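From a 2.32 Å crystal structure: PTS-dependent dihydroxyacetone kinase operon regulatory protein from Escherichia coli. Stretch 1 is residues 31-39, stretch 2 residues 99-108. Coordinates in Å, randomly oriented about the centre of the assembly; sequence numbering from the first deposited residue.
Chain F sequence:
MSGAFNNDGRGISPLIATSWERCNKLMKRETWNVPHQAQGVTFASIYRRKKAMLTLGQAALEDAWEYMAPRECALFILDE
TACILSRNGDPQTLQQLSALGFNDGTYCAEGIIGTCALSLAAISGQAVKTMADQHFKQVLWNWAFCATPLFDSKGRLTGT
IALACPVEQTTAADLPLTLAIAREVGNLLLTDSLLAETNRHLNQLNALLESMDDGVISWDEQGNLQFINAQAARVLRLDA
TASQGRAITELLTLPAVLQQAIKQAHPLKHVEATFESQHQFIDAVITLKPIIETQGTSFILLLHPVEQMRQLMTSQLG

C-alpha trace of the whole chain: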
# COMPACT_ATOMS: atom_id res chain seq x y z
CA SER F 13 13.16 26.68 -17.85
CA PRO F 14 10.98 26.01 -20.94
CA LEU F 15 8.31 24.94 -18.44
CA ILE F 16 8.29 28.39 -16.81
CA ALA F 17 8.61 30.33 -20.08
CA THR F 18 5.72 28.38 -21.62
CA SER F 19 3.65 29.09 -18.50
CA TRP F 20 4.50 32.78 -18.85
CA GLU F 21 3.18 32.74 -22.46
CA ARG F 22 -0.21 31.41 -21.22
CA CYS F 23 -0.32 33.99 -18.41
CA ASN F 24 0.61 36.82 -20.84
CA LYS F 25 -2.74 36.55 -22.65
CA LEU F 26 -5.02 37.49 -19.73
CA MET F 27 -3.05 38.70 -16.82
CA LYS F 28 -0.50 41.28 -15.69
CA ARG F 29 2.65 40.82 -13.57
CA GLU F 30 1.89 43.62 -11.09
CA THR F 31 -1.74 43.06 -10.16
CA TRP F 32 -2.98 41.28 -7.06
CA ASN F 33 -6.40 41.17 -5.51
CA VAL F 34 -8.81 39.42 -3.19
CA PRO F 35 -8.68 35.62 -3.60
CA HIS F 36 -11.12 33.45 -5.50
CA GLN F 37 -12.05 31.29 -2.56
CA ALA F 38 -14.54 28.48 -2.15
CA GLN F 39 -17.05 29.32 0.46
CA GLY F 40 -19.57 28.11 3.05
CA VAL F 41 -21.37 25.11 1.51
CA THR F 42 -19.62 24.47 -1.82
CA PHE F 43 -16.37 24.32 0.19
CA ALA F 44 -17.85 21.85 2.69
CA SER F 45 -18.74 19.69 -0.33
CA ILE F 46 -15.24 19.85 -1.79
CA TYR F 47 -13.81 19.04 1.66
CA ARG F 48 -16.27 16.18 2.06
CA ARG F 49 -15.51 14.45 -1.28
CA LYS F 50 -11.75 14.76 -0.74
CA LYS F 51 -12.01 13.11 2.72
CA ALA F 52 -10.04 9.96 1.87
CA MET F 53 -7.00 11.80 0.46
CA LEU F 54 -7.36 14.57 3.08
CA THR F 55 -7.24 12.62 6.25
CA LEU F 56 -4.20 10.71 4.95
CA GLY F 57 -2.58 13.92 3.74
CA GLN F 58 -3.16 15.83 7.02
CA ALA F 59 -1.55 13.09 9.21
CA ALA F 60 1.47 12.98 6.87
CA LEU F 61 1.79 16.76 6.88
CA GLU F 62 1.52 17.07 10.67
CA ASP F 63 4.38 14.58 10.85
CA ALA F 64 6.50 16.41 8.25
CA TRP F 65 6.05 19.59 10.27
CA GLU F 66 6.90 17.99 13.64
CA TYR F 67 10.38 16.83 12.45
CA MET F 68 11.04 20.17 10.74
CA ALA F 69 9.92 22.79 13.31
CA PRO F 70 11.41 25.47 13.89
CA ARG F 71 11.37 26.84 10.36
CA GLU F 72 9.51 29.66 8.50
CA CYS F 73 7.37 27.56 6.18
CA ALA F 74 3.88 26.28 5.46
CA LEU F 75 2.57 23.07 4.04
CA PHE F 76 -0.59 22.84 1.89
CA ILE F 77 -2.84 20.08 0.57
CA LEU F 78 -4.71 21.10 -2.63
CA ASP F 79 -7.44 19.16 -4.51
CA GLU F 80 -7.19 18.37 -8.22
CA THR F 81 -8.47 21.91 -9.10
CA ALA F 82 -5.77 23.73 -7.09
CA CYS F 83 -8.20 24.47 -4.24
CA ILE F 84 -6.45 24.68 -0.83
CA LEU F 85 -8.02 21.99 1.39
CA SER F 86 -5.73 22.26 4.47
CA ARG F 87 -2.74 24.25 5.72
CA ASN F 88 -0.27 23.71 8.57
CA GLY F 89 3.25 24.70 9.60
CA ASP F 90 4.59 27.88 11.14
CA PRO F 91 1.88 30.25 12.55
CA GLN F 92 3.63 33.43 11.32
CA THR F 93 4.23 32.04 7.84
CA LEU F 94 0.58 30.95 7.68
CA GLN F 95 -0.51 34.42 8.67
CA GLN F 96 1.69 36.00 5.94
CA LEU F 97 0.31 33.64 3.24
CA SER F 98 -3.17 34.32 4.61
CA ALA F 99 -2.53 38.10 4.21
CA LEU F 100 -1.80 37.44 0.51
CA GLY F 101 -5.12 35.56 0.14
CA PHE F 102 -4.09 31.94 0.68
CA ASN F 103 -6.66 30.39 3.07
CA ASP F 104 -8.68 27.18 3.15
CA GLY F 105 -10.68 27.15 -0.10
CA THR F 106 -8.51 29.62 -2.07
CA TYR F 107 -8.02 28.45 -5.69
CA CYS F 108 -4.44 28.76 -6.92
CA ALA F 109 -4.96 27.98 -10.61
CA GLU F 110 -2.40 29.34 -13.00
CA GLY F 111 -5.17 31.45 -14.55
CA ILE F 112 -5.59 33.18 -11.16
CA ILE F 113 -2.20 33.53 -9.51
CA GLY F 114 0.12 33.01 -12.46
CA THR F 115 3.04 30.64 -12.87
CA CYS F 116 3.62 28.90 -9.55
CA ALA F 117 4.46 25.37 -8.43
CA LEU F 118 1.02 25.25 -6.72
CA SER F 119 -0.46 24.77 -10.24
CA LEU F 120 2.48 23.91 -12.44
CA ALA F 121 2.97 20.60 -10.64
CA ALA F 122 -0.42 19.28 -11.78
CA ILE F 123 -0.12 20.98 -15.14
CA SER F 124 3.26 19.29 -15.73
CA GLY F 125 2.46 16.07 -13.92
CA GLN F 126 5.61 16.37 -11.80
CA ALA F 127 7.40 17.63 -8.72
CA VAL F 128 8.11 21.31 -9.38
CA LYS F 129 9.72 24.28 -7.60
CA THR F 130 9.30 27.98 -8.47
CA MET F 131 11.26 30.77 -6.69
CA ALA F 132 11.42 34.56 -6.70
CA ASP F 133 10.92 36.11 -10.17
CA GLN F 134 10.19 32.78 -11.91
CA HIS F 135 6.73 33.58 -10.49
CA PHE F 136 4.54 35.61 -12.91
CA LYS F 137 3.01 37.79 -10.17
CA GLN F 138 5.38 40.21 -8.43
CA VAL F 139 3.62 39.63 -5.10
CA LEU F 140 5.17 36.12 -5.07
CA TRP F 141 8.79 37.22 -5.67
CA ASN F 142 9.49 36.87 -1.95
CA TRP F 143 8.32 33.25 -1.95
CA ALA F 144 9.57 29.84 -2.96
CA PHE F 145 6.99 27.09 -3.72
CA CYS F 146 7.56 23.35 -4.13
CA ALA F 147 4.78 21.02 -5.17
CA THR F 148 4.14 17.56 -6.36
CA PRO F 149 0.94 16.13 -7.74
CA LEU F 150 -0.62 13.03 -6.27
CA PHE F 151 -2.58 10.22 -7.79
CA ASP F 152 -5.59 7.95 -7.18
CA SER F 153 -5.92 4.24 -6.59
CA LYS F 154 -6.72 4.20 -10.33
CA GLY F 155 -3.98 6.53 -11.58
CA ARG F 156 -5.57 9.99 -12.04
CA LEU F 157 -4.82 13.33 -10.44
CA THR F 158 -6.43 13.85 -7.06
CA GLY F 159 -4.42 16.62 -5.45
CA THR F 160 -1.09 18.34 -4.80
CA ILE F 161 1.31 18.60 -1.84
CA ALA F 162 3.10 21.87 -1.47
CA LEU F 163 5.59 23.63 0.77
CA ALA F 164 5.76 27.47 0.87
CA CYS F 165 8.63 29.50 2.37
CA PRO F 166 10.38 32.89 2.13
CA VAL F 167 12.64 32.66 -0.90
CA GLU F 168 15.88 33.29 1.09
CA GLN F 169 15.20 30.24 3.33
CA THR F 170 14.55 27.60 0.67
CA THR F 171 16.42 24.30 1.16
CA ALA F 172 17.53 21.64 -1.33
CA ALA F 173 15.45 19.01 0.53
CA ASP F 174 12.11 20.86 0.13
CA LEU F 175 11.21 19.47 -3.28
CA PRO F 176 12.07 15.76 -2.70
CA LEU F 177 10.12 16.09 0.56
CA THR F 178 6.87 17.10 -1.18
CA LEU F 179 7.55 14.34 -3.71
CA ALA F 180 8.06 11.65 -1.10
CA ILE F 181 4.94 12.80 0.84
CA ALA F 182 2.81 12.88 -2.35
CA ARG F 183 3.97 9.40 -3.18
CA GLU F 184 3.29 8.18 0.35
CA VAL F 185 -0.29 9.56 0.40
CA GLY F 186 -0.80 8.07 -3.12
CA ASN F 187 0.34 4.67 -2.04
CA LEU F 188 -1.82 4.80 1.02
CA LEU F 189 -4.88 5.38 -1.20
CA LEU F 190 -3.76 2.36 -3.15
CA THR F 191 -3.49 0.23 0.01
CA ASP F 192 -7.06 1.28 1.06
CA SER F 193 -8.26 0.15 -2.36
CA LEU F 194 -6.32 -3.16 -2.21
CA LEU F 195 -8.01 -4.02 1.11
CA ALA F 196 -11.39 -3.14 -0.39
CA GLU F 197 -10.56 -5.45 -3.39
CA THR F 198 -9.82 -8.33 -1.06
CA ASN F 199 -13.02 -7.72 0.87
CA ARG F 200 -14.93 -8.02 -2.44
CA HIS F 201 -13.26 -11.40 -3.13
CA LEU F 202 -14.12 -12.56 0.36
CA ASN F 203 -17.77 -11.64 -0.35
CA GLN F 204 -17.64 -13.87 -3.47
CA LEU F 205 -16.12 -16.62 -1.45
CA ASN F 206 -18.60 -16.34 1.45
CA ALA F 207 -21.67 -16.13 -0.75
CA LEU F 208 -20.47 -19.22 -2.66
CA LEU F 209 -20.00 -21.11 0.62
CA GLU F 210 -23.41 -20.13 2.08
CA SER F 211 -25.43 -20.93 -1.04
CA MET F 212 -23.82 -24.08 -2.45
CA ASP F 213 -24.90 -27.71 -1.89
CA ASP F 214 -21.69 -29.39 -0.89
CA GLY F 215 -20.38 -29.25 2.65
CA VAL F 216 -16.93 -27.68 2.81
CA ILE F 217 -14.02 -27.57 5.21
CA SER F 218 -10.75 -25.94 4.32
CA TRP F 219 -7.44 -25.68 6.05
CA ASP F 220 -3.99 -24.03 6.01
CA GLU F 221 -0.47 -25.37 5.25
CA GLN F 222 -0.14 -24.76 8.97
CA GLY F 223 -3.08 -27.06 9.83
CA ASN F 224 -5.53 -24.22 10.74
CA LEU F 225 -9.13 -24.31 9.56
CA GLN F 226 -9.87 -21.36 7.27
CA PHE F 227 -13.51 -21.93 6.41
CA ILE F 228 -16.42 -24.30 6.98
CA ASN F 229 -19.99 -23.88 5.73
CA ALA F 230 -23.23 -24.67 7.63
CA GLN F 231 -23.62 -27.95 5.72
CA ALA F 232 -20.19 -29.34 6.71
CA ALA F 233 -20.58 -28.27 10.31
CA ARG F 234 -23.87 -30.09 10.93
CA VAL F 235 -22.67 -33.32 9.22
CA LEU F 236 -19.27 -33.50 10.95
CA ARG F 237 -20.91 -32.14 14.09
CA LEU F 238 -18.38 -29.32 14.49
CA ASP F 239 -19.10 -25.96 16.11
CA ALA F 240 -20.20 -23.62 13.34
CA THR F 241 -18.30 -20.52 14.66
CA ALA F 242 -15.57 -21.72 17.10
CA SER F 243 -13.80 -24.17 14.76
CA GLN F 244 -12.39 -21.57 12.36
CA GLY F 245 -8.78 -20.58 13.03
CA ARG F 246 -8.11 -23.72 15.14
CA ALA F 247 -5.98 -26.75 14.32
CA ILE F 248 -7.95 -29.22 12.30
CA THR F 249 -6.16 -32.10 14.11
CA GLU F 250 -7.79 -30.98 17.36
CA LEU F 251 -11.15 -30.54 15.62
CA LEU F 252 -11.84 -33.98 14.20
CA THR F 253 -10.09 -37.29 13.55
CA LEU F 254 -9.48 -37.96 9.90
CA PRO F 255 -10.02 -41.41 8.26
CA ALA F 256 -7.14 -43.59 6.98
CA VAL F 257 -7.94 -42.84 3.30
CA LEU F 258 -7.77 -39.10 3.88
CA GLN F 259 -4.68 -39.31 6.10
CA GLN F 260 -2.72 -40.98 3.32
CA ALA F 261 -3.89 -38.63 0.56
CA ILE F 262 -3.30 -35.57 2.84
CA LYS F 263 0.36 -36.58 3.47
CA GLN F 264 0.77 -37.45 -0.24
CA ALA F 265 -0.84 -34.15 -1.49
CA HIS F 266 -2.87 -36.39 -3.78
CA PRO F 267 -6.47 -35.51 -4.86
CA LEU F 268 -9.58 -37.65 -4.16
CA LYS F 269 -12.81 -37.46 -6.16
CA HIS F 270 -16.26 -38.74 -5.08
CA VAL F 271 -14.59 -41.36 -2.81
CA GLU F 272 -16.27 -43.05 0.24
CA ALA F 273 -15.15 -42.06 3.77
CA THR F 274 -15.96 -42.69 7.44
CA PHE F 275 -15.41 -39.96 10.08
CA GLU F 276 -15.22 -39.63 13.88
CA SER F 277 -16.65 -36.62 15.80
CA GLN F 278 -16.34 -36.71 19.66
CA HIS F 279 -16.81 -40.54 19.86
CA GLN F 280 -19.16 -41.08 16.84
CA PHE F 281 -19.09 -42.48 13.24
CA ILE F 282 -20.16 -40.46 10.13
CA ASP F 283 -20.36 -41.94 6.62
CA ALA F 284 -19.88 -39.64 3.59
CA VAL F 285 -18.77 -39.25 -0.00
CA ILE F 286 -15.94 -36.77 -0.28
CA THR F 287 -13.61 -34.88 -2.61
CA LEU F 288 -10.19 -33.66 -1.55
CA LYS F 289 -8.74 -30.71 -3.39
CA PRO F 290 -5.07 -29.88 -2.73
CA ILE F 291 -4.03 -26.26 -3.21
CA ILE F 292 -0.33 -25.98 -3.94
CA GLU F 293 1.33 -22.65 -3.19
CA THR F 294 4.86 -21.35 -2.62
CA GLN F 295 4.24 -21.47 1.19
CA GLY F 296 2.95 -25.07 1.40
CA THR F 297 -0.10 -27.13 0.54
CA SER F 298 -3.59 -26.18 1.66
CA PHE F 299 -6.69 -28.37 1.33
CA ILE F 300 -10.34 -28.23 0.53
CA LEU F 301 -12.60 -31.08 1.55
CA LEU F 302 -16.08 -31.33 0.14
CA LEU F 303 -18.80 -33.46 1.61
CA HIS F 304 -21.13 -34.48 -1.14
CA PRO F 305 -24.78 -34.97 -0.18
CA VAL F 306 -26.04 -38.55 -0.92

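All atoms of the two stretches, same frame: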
# COMPACT_ATOMS: atom_id res chain seq x y z
N THR F 31 -0.46 42.98 -10.85
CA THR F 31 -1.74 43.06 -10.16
C THR F 31 -1.88 41.97 -9.13
O THR F 31 -1.30 40.87 -9.28
CB THR F 31 -2.93 43.02 -11.13
OG1 THR F 31 -2.79 41.89 -12.01
CG2 THR F 31 -3.05 44.38 -11.96
N TRP F 32 -2.65 42.26 -8.09
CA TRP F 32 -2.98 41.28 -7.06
C TRP F 32 -4.23 41.76 -6.38
O TRP F 32 -4.35 42.94 -6.06
CB TRP F 32 -1.84 41.11 -6.04
CG TRP F 32 -1.96 39.87 -5.16
CD1 TRP F 32 -2.50 39.81 -3.90
CD2 TRP F 32 -1.52 38.53 -5.47
NE1 TRP F 32 -2.42 38.52 -3.41
CE2 TRP F 32 -1.83 37.72 -4.35
CE3 TRP F 32 -0.88 37.95 -6.58
CZ2 TRP F 32 -1.54 36.34 -4.30
CZ3 TRP F 32 -0.59 36.57 -6.53
CH2 TRP F 32 -0.92 35.79 -5.40
N ASN F 33 -5.17 40.85 -6.18
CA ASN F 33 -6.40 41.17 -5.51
C ASN F 33 -6.86 40.09 -4.57
O ASN F 33 -6.19 39.11 -4.34
CB ASN F 33 -7.50 41.45 -6.53
CG ASN F 33 -8.33 42.67 -6.15
OD1 ASN F 33 -9.13 42.63 -5.22
ND2 ASN F 33 -8.13 43.76 -6.88
N VAL F 34 -8.02 40.33 -3.98
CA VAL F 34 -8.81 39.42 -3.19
C VAL F 34 -8.85 38.01 -3.82
O VAL F 34 -9.03 37.86 -5.04
CB VAL F 34 -10.19 40.08 -3.14
CG1 VAL F 34 -11.27 39.07 -3.20
CG2 VAL F 34 -10.31 41.05 -1.94
N PRO F 35 -8.69 36.95 -2.99
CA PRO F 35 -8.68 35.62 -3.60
C PRO F 35 -10.04 35.18 -4.17
O PRO F 35 -11.12 35.71 -3.80
CB PRO F 35 -8.35 34.72 -2.41
CG PRO F 35 -9.11 35.38 -1.29
CD PRO F 35 -8.78 36.86 -1.52
N HIS F 36 -9.97 34.21 -5.07
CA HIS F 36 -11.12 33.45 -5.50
C HIS F 36 -11.09 32.25 -4.56
O HIS F 36 -10.13 31.47 -4.58
CB HIS F 36 -10.95 33.01 -6.97
CG HIS F 36 -12.12 32.26 -7.52
ND1 HIS F 36 -13.39 32.79 -7.56
CD2 HIS F 36 -12.21 31.02 -8.06
CE1 HIS F 36 -14.22 31.89 -8.07
NE2 HIS F 36 -13.53 30.82 -8.39
N GLN F 37 -12.12 32.12 -3.73
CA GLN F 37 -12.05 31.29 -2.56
C GLN F 37 -13.36 30.58 -2.39
O GLN F 37 -14.38 31.22 -2.24
CB GLN F 37 -11.80 32.17 -1.32
CG GLN F 37 -11.19 31.40 -0.10
CD GLN F 37 -11.17 32.22 1.18
OE1 GLN F 37 -11.04 33.45 1.16
NE2 GLN F 37 -11.32 31.54 2.30
N ALA F 38 -13.33 29.26 -2.40
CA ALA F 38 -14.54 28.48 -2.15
C ALA F 38 -15.03 28.77 -0.74
O ALA F 38 -14.26 29.11 0.15
CB ALA F 38 -14.32 26.99 -2.37
N GLN F 39 -16.32 28.59 -0.54
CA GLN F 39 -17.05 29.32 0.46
C GLN F 39 -18.14 28.46 1.07
O GLN F 39 -18.71 27.62 0.38
CB GLN F 39 -17.70 30.51 -0.25
CG GLN F 39 -17.66 31.84 0.49
CD GLN F 39 -19.00 32.59 0.41
OE1 GLN F 39 -19.05 33.81 0.61
NE2 GLN F 39 -20.09 31.85 0.13
N ALA F 99 -2.48 36.70 4.64
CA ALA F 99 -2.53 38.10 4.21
C ALA F 99 -2.52 38.27 2.67
O ALA F 99 -3.14 39.18 2.15
CB ALA F 99 -1.39 38.94 4.87
N LEU F 100 -1.82 37.40 1.97
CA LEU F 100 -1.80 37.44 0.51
C LEU F 100 -3.01 36.81 -0.14
O LEU F 100 -3.09 36.79 -1.37
CB LEU F 100 -0.54 36.76 -0.05
CG LEU F 100 0.79 37.36 0.41
CD1 LEU F 100 1.93 36.61 -0.24
CD2 LEU F 100 0.85 38.86 0.08
N GLY F 101 -3.94 36.27 0.67
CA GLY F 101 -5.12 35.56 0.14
C GLY F 101 -5.15 34.03 0.18
O GLY F 101 -6.16 33.39 -0.25
N PHE F 102 -4.09 33.39 0.68
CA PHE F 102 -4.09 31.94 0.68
C PHE F 102 -4.71 31.43 1.98
O PHE F 102 -4.10 31.54 3.02
CB PHE F 102 -2.67 31.40 0.55
CG PHE F 102 -1.96 31.78 -0.72
CD1 PHE F 102 -0.95 32.72 -0.69
CD2 PHE F 102 -2.26 31.16 -1.91
CE1 PHE F 102 -0.23 33.06 -1.86
CE2 PHE F 102 -1.56 31.48 -3.08
CZ PHE F 102 -0.54 32.44 -3.05
N ASN F 103 -5.93 30.89 1.92
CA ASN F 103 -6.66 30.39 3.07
C ASN F 103 -7.24 29.07 2.63
O ASN F 103 -7.12 28.72 1.48
CB ASN F 103 -7.81 31.33 3.41
CG ASN F 103 -7.35 32.71 3.81
OD1 ASN F 103 -6.71 32.89 4.87
ND2 ASN F 103 -7.66 33.70 2.98
N ASP F 104 -7.89 28.35 3.53
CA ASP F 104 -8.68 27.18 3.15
C ASP F 104 -9.69 27.61 2.09
O ASP F 104 -10.36 28.63 2.23
CB ASP F 104 -9.43 26.58 4.34
CG ASP F 104 -8.52 25.92 5.34
OD1 ASP F 104 -9.03 25.59 6.42
OD2 ASP F 104 -7.32 25.74 5.08
N GLY F 105 -9.80 26.82 1.03
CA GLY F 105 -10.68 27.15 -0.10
C GLY F 105 -10.21 28.11 -1.18
O GLY F 105 -10.94 28.28 -2.17
N THR F 106 -9.06 28.77 -1.02
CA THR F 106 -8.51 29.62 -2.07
C THR F 106 -8.07 28.74 -3.24
O THR F 106 -7.36 27.73 -3.02
CB THR F 106 -7.26 30.35 -1.56
OG1 THR F 106 -7.64 31.28 -0.55
CG2 THR F 106 -6.52 31.12 -2.67
N TYR F 107 -8.49 29.09 -4.45
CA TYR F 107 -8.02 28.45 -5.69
C TYR F 107 -6.73 29.11 -6.17
O TYR F 107 -6.64 30.33 -6.19
CB TYR F 107 -9.07 28.56 -6.80
CG TYR F 107 -10.35 27.84 -6.52
CD1 TYR F 107 -10.49 26.51 -6.87
CD2 TYR F 107 -11.46 28.51 -5.94
CE1 TYR F 107 -11.68 25.82 -6.66
CE2 TYR F 107 -12.67 27.84 -5.71
CZ TYR F 107 -12.75 26.47 -6.07
OH TYR F 107 -13.87 25.73 -5.87
N CYS F 108 -5.78 28.30 -6.59
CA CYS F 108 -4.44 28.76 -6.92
C CYS F 108 -4.09 28.39 -8.35
O CYS F 108 -2.88 28.33 -8.71
CB CYS F 108 -3.41 28.06 -6.00
SG CYS F 108 -3.70 28.31 -4.25
O HOH W 1 -7.38 33.09 -5.61

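Two irregular segments can be joined when backbone carbonyls, rather than matched side chains, supply all the hydrogen-bond acceptors. At the end of a helix, Leu 100 offers its O to the indole NE1 of Trp 32, a hydrogen bond of 2.8 Å. Gly 101 closes the helix in a Schellman motif with positive phi, a conformation that by itself calls for glycine; a CB here would also sit tight against that of Pro 35. Phe 102 starts away from stretch 1, yet its ring end returns to meet Trp 32, CZ to CH2 at 4.1 Å.

Asn 103 opens a type II turn to Thr 106. Within it, Asp 104 O accepts from Gln 37 NE2 (3.1 Å), the long amide side chain being extended enough to reach it. Gly 105 again suits a positive phi, and a CB would clash with Ala 38 O; its own O receives Ala 38 N at 2.6 Å. Buried Thr 106 braces the turn, its OG1 donating to Gly 101 O (2.6 Å) and accepting from Asn 103 N (3.0 Å).

Tyr 107 N donates a hydrogen bond to His 36 O (2.9 Å), completing a single beta bridge centred on Gln 37 and Thr 106. The tyrosine CE2 packs 3.8 Å from Ala 38 CB, and a water links His 36 N to Tyr 107 O.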